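Local coordinates for adherence and virulence protein A (Streptococcus pneumoniae, PDB 6PON) that probably mediates bacterial adherence and virulence by binding the host protein fibronectin, at residues Arg16-Asn21 with Ile59-Thr64; Asn194-Phe199 with Asp205-Leu210; Pro232-Thr237 with Asp260-Asn265. All coordinates share one frame; numbering follows the deposited sequence.

How the contacts relate
From the N terminus, helix 5-19 runs into the first sheet, antiparallel and four-stranded, and contact 1 closes the loop between the end of that helix and strand 58-61. The chain then builds a second, five-stranded sheet before reaching contact 2, a short closure in which helix 192-198 turns back on the start of helix 204-225. That long helix leads to strand 233-235, and contact 3 folds the terminal helix 255-263 onto it. The three loops lie in series; none nests or crosses. Contacts 1 and 3 have centres about 62 Å apart in one chain, yet in the dimer segment 260-265 of one subunit meets segment 59-64 of the other.

Contact 1 of 3, residues Arg16-Asn21 with Ile59-Thr64; sequences RSELVN and IQLTQT
Leu19 and Leu61 make the apolar part of the contact, with CD1 of Leu19 4.0 Å from CD2 of Leu61. The two side chains run past each other in opposite directions, so the branches lie alongside. With its CG beside the backbone N (chi1 -68°), Leu61 offers both methyls to the helix: the second, CD1, lies 4.1 Å from Glu18 OE2. That is a plain van der Waals approach by one carboxylate oxygen of a side chain that bends at chi2. No hydrogen bond joins the two segments.

The packing sets the last turn of helix 5-19 against strand 58-61, within this chain an outermost strand of the four-stranded antiparallel sheet. Leu15 of the same helix also touches Leu61, while His46 of strand 44-51 meets both Glu18 and Leu19.

Hydrogen bonds within each segment shape it. Arg16 O receives both Leu19 N and Val20 N where the helix stops. Further along the other segment, Thr62 OG1 accepts from Thr64 N at 3.0 Å with an N-H...O angle of 162°, an ST turn, and is also paired with the Thr64 hydroxyl. An additional partner comes from the other subunit, whose Asp260 bonds to this same Thr62 OG1 and to Gln63 N.

Contact 2 of 3, residues Asn194-Phe199 with Asp205-Leu210; sequences NLQSLF and DTANEL
Ahead of the flat carboxamide of Gln196, it is CG that touches, 3.6 Å from Ala207 CB. Beyond CG the side chain is extended, and NE2 of the amide is hydrogen-bonded to Leu202 O in the turn between the helices. A second flat group, the ring of Phe199, stands just past the end of helix 192-198; it meets the ring of Phe222 of the second subunit with planes at about 50°.

Helix 192-198 and helix 204-225 are joined by a short turn; the axes of segments 194-198 and 205-210 approach to 9.5 Å, with 113° between their directions. The pair of helices joined by a connecting turn is consistent with the helix-two-turns-helix (H2TH) clan of the family. Ala207, small and pointing at the other helix, sits nearest in backbone terms to Gln196, their CA atoms 6.4 Å apart.

Leucines make the other part of the contact. Leu195 puts CD1 4.2 Å from Leu210 CG, the two side chains crossing at a slant, and the same methyl makes a van der Waals approach of 4.1 Å to Ala207 O. Leu210 reaches it because its CG lies anti to the backbone N (chi1 -172°). Its other surroundings include Phe225 of the second subunit.

Contact 3 of 3, residues Pro232-Thr237 with Asp260-Asn265; sequences PCLTET and DTYYKN
Tyr262 carries this contact at both ends of its side chain, one polar and one apolar. At the far end its hydroxyl donates to the backbone oxygen of Thr237, with OH to O 3.1 Å. The approach is bent rather than head-on: the C=O...OH angle is 136°, and the hydroxyl stands 31° out of the carbonyl plane. Only the main chain of Thr237 is used here, since its CB points away from the helix. The carbonyl oxygen also lies near the plane of the tyrosine ring, 3.9 Å from CE1, so it meets the ring at its edge and not over a face.

The apolar half lies nearer the helix. Leu234 brings one methyl, CD2, to the ring edge, 3.9 Å from Tyr262 CD1, and the same methyl is 4.1 Å from Tyr262 CB, with the two side chains at a slant to one another. Tyr262 can span from Leu234 to Thr237 because its CG is anti to the backbone N (chi1 180°), which swings the ring from the helix along the strand.

Two aromatic residues also lie against the ring. CD2 of Tyr262 sits over the centre of the Tyr263 ring, 3.4 Å above its plane, and Phe239 meets Tyr262 edge to face. Tyr263 in turn makes a cation-pi contact with Arg58 of the second subunit.

Leu234 belongs to strand 233-235, the middle strand of a small antiparallel sheet flanked by strands 239-240 and 247-248. The last helix, 255-263, packs against this sheet; its Leu258 also touches Pro232 and Leu234, while Phe252, in the loop leading to the helix, touches Leu234 and Thr261.

Contact 1 of 3, residues Arg16-Asn21 with Ile59-Thr64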
loop_
_atom_site.group_PDB
_atom_site.type_symbol
_atom_site.label_atom_id
_atom_site.label_comp_id
_atom_site.label_asym_id
_atom_site.label_seq_id
_atom_site.Cartn_x
_atom_site.Cartn_y
_atom_site.Cartn_z
ATOM N N ARG B 16 -15.811 26.809 11.077
ATOM C CA ARG B 16 -15.027 27.970 10.690
ATOM C C ARG B 16 -15.732 28.753 9.590
ATOM O O ARG B 16 -16.013 29.954 9.743
ATOM C CB ARG B 16 -13.645 27.518 10.241
ATOM C CG ARG B 16 -12.608 28.598 10.226
ATOM C CD ARG B 16 -11.278 28.026 9.775
ATOM N NE ARG B 16 -10.633 27.218 10.805
ATOM C CZ ARG B 16 -10.389 25.910 10.713
ATOM N NH1 ARG B 16 -10.738 25.232 9.630
ATOM N NH2 ARG B 16 -9.783 25.276 11.711
ATOM N N SER B 17 -16.072 28.077 8.489
ATOM C CA SER B 17 -16.615 28.803 7.352
ATOM C C SER B 17 -18.052 29.260 7.590
ATOM O O SER B 17 -18.520 30.176 6.904
ATOM C CB SER B 17 -16.512 27.948 6.078
ATOM O OG SER B 17 -17.672 27.170 5.855
ATOM N N GLU B 18 -18.767 28.668 8.539
ATOM C CA GLU B 18 -20.111 29.174 8.781
ATOM C C GLU B 18 -20.150 30.286 9.813
ATOM O O GLU B 18 -21.075 31.102 9.783
ATOM C CB GLU B 18 -21.052 28.051 9.207
ATOM C CG GLU B 18 -21.371 27.111 8.073
ATOM C CD GLU B 18 -22.735 27.385 7.462
ATOM O OE1 GLU B 18 -22.790 27.591 6.236
ATOM O OE2 GLU B 18 -23.752 27.391 8.180
ATOM N N LEU B 19 -19.147 30.387 10.668
ATOM C CA LEU B 19 -19.265 31.195 11.863
ATOM C C LEU B 19 -18.254 32.324 11.972
ATOM O O LEU B 19 -18.573 33.341 12.597
ATOM C CB LEU B 19 -19.156 30.299 13.104
ATOM C CG LEU B 19 -20.285 29.281 13.234
ATOM C CD1 LEU B 19 -20.158 28.497 14.533
ATOM C CD2 LEU B 19 -21.632 29.977 13.145
ATOM N N VAL B 20 -17.055 32.178 11.399
ATOM C CA VAL B 20 -16.017 33.177 11.621
ATOM C C VAL B 20 -16.530 34.528 11.139
ATOM O O VAL B 20 -17.229 34.623 10.125
ATOM C CB VAL B 20 -14.696 32.756 10.946
ATOM C CG1 VAL B 20 -13.682 33.892 10.907
ATOM C CG2 VAL B 20 -14.075 31.615 11.705
ATOM N N ASN B 21 -16.239 35.571 11.919
ATOM C CA ASN B 21 -16.707 36.939 11.725
ATOM C C ASN B 21 -18.193 37.086 11.991
ATOM O O ASN B 21 -18.767 38.147 11.701
ATOM C CB ASN B 21 -16.381 37.476 10.330
ATOM C CG ASN B 21 -14.908 37.677 10.135
ATOM O OD1 ASN B 21 -14.238 38.295 10.969
ATOM N ND2 ASN B 21 -14.378 37.139 9.047
ATOM N N ILE B 59 -19.036 19.358 19.949
ATOM C CA ILE B 59 -19.338 20.700 19.483
ATOM C C ILE B 59 -19.946 20.564 18.096
ATOM O O ILE B 59 -19.498 19.744 17.287
ATOM C CB ILE B 59 -18.088 21.609 19.476
ATOM C CG1 ILE B 59 -18.422 22.968 18.850
ATOM C CG2 ILE B 59 -16.946 20.926 18.748
ATOM C CD1 ILE B 59 -17.436 24.072 19.196
ATOM N N GLN B 60 -20.948 21.387 17.806
ATOM C CA GLN B 60 -21.851 21.039 16.725
ATOM C C GLN B 60 -22.748 22.229 16.426
ATOM O O GLN B 60 -23.230 22.877 17.356
ATOM C CB GLN B 60 -22.684 19.821 17.168
ATOM C CG GLN B 60 -23.700 19.385 16.218
ATOM C CD GLN B 60 -24.886 18.708 16.877
ATOM O OE1 GLN B 60 -24.755 18.034 17.896
ATOM N NE2 GLN B 60 -26.054 18.861 16.266
ATOM N N LEU B 61 -22.990 22.509 15.144
ATOM C CA LEU B 61 -24.159 23.316 14.815
ATOM C C LEU B 61 -25.398 22.446 14.949
ATOM O O LEU B 61 -25.340 21.233 14.760
ATOM C CB LEU B 61 -24.077 23.881 13.401
ATOM C CG LEU B 61 -23.017 24.938 13.134
ATOM C CD1 LEU B 61 -23.019 25.252 11.657
ATOM C CD2 LEU B 61 -23.305 26.175 13.972
ATOM N N THR B 62 -26.526 23.060 15.302
ATOM C CA THR B 62 -27.715 22.250 15.516
ATOM C C THR B 62 -28.971 23.009 15.115
ATOM O O THR B 62 -29.041 24.242 15.186
ATOM C CB THR B 62 -27.845 21.791 16.972
ATOM O OG1 THR B 62 -28.969 20.911 17.088
ATOM C CG2 THR B 62 -28.063 22.978 17.908
ATOM N N GLN B 63 -29.970 22.242 14.701
ATOM C CA GLN B 63 -31.299 22.759 14.425
ATOM C C GLN B 63 -32.277 22.434 15.549
ATOM O O GLN B 63 -33.483 22.591 15.372
ATOM C CB GLN B 63 -31.809 22.205 13.082
ATOM C CG GLN B 63 -30.937 22.542 11.879
ATOM C CD GLN B 63 -31.017 24.012 11.475
ATOM O OE1 GLN B 63 -31.831 24.771 12.001
ATOM N NE2 GLN B 63 -30.165 24.418 10.538
ATOM N N THR B 64 -31.785 21.974 16.691
ATOM C CA THR B 64 -32.660 21.680 17.812
ATOM C C THR B 64 -32.931 22.939 18.641
ATOM O O THR B 64 -32.203 23.933 18.586
ATOM C CB THR B 64 -32.062 20.580 18.694
ATOM O OG1 THR B 64 -30.870 21.057 19.314
ATOM C CG2 THR B 64 -31.710 19.351 17.865
#

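Contact 2 of 3, residues Asn194-Phe199 with Asp205-Leu210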
loop_
_atom_site.group_PDB
_atom_site.type_symbol
_atom_site.label_atom_id
_atom_site.label_comp_id
_atom_site.label_asym_id
_atom_site.label_seq_id
_atom_site.Cartn_x
_atom_site.Cartn_y
_atom_site.Cartn_z
ATOM N N ASN B 194 -2.240 -0.187 17.702
ATOM C CA ASN B 194 -0.957 0.500 17.571
ATOM C C ASN B 194 -1.098 1.803 16.794
ATOM O O ASN B 194 -0.352 2.756 17.043
ATOM C CB ASN B 194 0.095 -0.396 16.924
ATOM C CG ASN B 194 1.509 0.057 17.246
ATOM O OD1 ASN B 194 1.768 0.540 18.352
ATOM N ND2 ASN B 194 2.426 -0.068 16.280
ATOM N N LEU B 195 -2.066 1.885 15.883
ATOM C CA LEU B 195 -2.318 3.154 15.211
ATOM C C LEU B 195 -2.849 4.197 16.192
ATOM O O LEU B 195 -2.505 5.384 16.099
ATOM C CB LEU B 195 -3.297 2.937 14.065
ATOM C CG LEU B 195 -2.785 2.111 12.884
ATOM C CD1 LEU B 195 -3.941 1.580 12.052
ATOM C CD2 LEU B 195 -1.866 2.959 12.030
ATOM N N GLN B 196 -3.694 3.778 17.140
ATOM C CA GLN B 196 -4.205 4.731 18.122
ATOM C C GLN B 196 -3.086 5.251 18.999
ATOM O O GLN B 196 -3.081 6.424 19.379
ATOM C CB GLN B 196 -5.281 4.093 18.990
ATOM C CG GLN B 196 -6.588 3.902 18.313
ATOM C CD GLN B 196 -7.650 3.508 19.308
ATOM O OE1 GLN B 196 -7.646 2.382 19.822
ATOM N NE2 GLN B 196 -8.573 4.437 19.595
ATOM N N SER B 197 -2.122 4.390 19.315
ATOM C CA SER B 197 -0.970 4.800 20.098
ATOM C C SER B 197 0.051 5.585 19.283
ATOM O O SER B 197 0.790 6.393 19.849
ATOM C CB SER B 197 -0.292 3.582 20.692
ATOM O OG SER B 197 1.051 3.909 20.967
ATOM N N LEU B 198 0.149 5.338 17.979
ATOM C CA LEU B 198 1.068 6.128 17.169
ATOM C C LEU B 198 0.480 7.501 16.826
ATOM O O LEU B 198 1.205 8.502 16.761
ATOM C CB LEU B 198 1.434 5.358 15.896
ATOM C CG LEU B 198 2.224 4.047 16.077
ATOM C CD1 LEU B 198 2.173 3.163 14.828
ATOM C CD2 LEU B 198 3.653 4.346 16.437
ATOM N N PHE B 199 -0.822 7.583 16.613
ATOM C CA PHE B 199 -1.397 8.795 16.066
ATOM C C PHE B 199 -2.414 9.394 17.028
ATOM O O PHE B 199 -3.100 8.687 17.769
ATOM C CB PHE B 199 -1.994 8.523 14.681
ATOM C CG PHE B 199 -0.956 8.075 13.675
ATOM C CD1 PHE B 199 -0.112 8.991 13.083
ATOM C CD2 PHE B 199 -0.801 6.736 13.356
ATOM C CE1 PHE B 199 0.860 8.582 12.171
ATOM C CE2 PHE B 199 0.163 6.321 12.439
ATOM C CZ PHE B 199 0.994 7.248 11.851
ATOM N N ASP B 205 -13.151 3.243 16.255
ATOM C CA ASP B 205 -13.774 2.962 14.963
ATOM C C ASP B 205 -12.963 3.549 13.815
ATOM O O ASP B 205 -12.734 2.875 12.802
ATOM C CB ASP B 205 -15.213 3.472 14.926
ATOM C CG ASP B 205 -15.343 4.968 15.245
ATOM O OD1 ASP B 205 -14.539 5.537 16.028
ATOM O OD2 ASP B 205 -16.297 5.572 14.702
ATOM N N THR B 206 -12.517 4.796 13.952
ATOM C CA THR B 206 -11.600 5.374 12.974
ATOM C C THR B 206 -10.386 4.472 12.769
ATOM O O THR B 206 -9.984 4.202 11.633
ATOM C CB THR B 206 -11.165 6.779 13.427
ATOM O OG1 THR B 206 -12.321 7.607 13.573
ATOM C CG2 THR B 206 -10.240 7.432 12.415
ATOM N N ALA B 207 -9.799 3.975 13.862
ATOM C CA ALA B 207 -8.582 3.187 13.725
ATOM C C ALA B 207 -8.855 1.813 13.131
ATOM O O ALA B 207 -7.983 1.250 12.453
ATOM C CB ALA B 207 -7.880 3.051 15.066
ATOM N N ASN B 208 -10.034 1.241 13.378
ATOM C CA ASN B 208 -10.351 -0.008 12.699
ATOM C C ASN B 208 -10.426 0.219 11.204
ATOM O O ASN B 208 -9.913 -0.590 10.417
ATOM C CB ASN B 208 -11.662 -0.603 13.213
ATOM C CG ASN B 208 -11.535 -1.161 14.606
ATOM O OD1 ASN B 208 -10.437 -1.455 15.053
ATOM N ND2 ASN B 208 -12.665 -1.298 15.311
ATOM N N GLU B 209 -11.046 1.330 10.799
ATOM C CA GLU B 209 -11.171 1.642 9.382
ATOM C C GLU B 209 -9.807 1.873 8.757
ATOM O O GLU B 209 -9.518 1.350 7.679
ATOM C CB GLU B 209 -12.061 2.869 9.180
ATOM C CG GLU B 209 -12.092 3.366 7.734
ATOM C CD GLU B 209 -12.859 2.443 6.793
ATOM O OE1 GLU B 209 -13.444 1.446 7.273
ATOM O OE2 GLU B 209 -12.901 2.732 5.575
ATOM N N LEU B 210 -8.947 2.639 9.426
ATOM C CA LEU B 210 -7.599 2.826 8.916
ATOM C C LEU B 210 -6.858 1.495 8.842
ATOM O O LEU B 210 -6.242 1.179 7.814
ATOM C CB LEU B 210 -6.836 3.825 9.775
ATOM C CG LEU B 210 -5.473 4.244 9.213
ATOM C CD1 LEU B 210 -5.581 4.711 7.762
ATOM C CD2 LEU B 210 -4.787 5.306 10.088
#

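Contact 3 of 3, residues Pro232-Thr237 with Asp260-Asn265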
loop_
_atom_site.group_PDB
_atom_site.type_symbol
_atom_site.label_atom_id
_atom_site.label_comp_id
_atom_site.label_asym_id
_atom_site.label_seq_id
_atom_site.Cartn_x
_atom_site.Cartn_y
_atom_site.Cartn_z
ATOM N N PRO B 232 10.318 -3.197 -19.718
ATOM C CA PRO B 232 11.734 -3.542 -19.523
ATOM C C PRO B 232 12.585 -2.315 -19.208
ATOM O O PRO B 232 12.512 -1.294 -19.892
ATOM C CB PRO B 232 12.129 -4.178 -20.862
ATOM C CG PRO B 232 10.844 -4.524 -21.532
ATOM C CD PRO B 232 9.857 -3.510 -21.077
ATOM N N CYS B 233 13.390 -2.417 -18.147
ATOM C CA CYS B 233 14.339 -1.367 -17.796
ATOM C C CYS B 233 15.622 -1.986 -17.262
ATOM O O CYS B 233 15.612 -3.075 -16.683
ATOM C CB CYS B 233 13.805 -0.404 -16.718
ATOM S SG CYS B 233 12.156 0.227 -16.994
ATOM N N LEU B 234 16.721 -1.264 -17.440
ATOM C CA LEU B 234 17.941 -1.562 -16.708
ATOM C C LEU B 234 17.850 -1.052 -15.270
ATOM O O LEU B 234 17.000 -0.228 -14.923
ATOM C CB LEU B 234 19.143 -0.932 -17.400
ATOM C CG LEU B 234 19.462 -1.509 -18.778
ATOM C CD1 LEU B 234 20.142 -0.461 -19.594
ATOM C CD2 LEU B 234 20.349 -2.755 -18.695
ATOM N N THR B 235 18.734 -1.566 -14.423
ATOM C CA THR B 235 18.984 -0.978 -13.113
ATOM C C THR B 235 20.471 -0.640 -13.029
ATOM O O THR B 235 21.221 -0.804 -14.003
ATOM C CB THR B 235 18.557 -1.912 -11.970
ATOM O OG1 THR B 235 19.448 -3.028 -11.904
ATOM C CG2 THR B 235 17.148 -2.440 -12.171
ATOM N N GLU B 236 20.897 -0.197 -11.841
ATOM C CA GLU B 236 22.294 0.174 -11.630
ATOM C C GLU B 236 23.233 -0.981 -11.954
ATOM O O GLU B 236 24.252 -0.793 -12.629
ATOM C CB GLU B 236 22.517 0.638 -10.188
ATOM C CG GLU B 236 21.525 1.655 -9.654
ATOM C CD GLU B 236 21.653 3.028 -10.294
ATOM O OE1 GLU B 236 22.135 3.972 -9.631
ATOM O OE2 GLU B 236 21.263 3.187 -11.468
ATOM N N THR B 237 22.901 -2.189 -11.492
ATOM C CA THR B 237 23.760 -3.357 -11.659
ATOM C C THR B 237 23.079 -4.501 -12.408
ATOM O O THR B 237 23.669 -5.585 -12.550
ATOM C CB THR B 237 24.214 -3.856 -10.284
ATOM O OG1 THR B 237 23.066 -4.331 -9.567
ATOM C CG2 THR B 237 24.851 -2.713 -9.467
ATOM N N ASP B 260 19.795 -8.160 -24.723
ATOM C CA ASP B 260 20.857 -7.979 -25.723
ATOM C C ASP B 260 21.798 -6.860 -25.303
ATOM O O ASP B 260 23.025 -6.998 -25.375
ATOM C CB ASP B 260 20.275 -7.659 -27.112
ATOM C CG ASP B 260 19.685 -8.883 -27.822
ATOM O OD1 ASP B 260 19.808 -10.014 -27.298
ATOM O OD2 ASP B 260 19.104 -8.714 -28.918
ATOM N N THR B 261 21.223 -5.756 -24.813
ATOM C CA THR B 261 22.013 -4.603 -24.407
ATOM C C THR B 261 22.775 -4.886 -23.120
ATOM O O THR B 261 23.957 -4.538 -22.999
ATOM C CB THR B 261 21.090 -3.391 -24.236
ATOM O OG1 THR B 261 20.438 -3.112 -25.478
ATOM C CG2 THR B 261 21.870 -2.169 -23.758
ATOM N N TYR B 262 22.117 -5.504 -22.138
ATOM C CA TYR B 262 22.810 -5.791 -20.891
ATOM C C TYR B 262 24.011 -6.704 -21.115
ATOM O O TYR B 262 25.073 -6.492 -20.522
ATOM C CB TYR B 262 21.850 -6.413 -19.893
ATOM C CG TYR B 262 22.489 -6.736 -18.588
ATOM C CD1 TYR B 262 22.709 -5.740 -17.646
ATOM C CD2 TYR B 262 22.879 -8.041 -18.285
ATOM C CE1 TYR B 262 23.298 -6.014 -16.433
ATOM C CE2 TYR B 262 23.486 -8.335 -17.058
ATOM C CZ TYR B 262 23.687 -7.307 -16.139
ATOM O OH TYR B 262 24.257 -7.561 -14.920
ATOM N N TYR B 263 23.867 -7.725 -21.958
ATOM C CA TYR B 263 24.878 -8.775 -22.058
ATOM C C TYR B 263 25.867 -8.550 -23.185
ATOM O O TYR B 263 26.782 -9.366 -23.344
ATOM C CB TYR B 263 24.209 -10.154 -22.230
ATOM C CG TYR B 263 23.634 -10.679 -20.939
ATOM C CD1 TYR B 263 24.465 -11.081 -19.901
ATOM C CD2 TYR B 263 22.277 -10.754 -20.746
ATOM C CE1 TYR B 263 23.951 -11.552 -18.721
ATOM C CE2 TYR B 263 21.756 -11.193 -19.557
ATOM C CZ TYR B 263 22.594 -11.604 -18.546
ATOM O OH TYR B 263 22.059 -12.051 -17.354
ATOM N N LYS B 264 25.709 -7.463 -23.950
ATOM C CA LYS B 264 26.407 -7.308 -25.222
ATOM C C LYS B 264 27.915 -7.491 -25.067
ATOM O O LYS B 264 28.534 -8.330 -25.734
ATOM C CB LYS B 264 26.096 -5.938 -25.826
ATOM C CG LYS B 264 26.537 -5.828 -27.281
ATOM C CD LYS B 264 27.101 -4.467 -27.619
ATOM C CE LYS B 264 26.054 -3.568 -28.249
ATOM N NZ LYS B 264 26.665 -2.421 -29.007
ATOM N N ASN B 265 28.532 -6.717 -24.192
ATOM C CA ASN B 265 29.981 -6.776 -24.071
ATOM C C ASN B 265 30.409 -7.471 -22.787
ATOM O O ASN B 265 31.472 -7.183 -22.240
ATOM C CB ASN B 265 30.582 -5.373 -24.151
ATOM C CG ASN B 265 29.890 -4.504 -25.188
ATOM O OD1 ASN B 265 28.879 -3.867 -24.891
ATOM N ND2 ASN B 265 30.416 -4.498 -26.418
#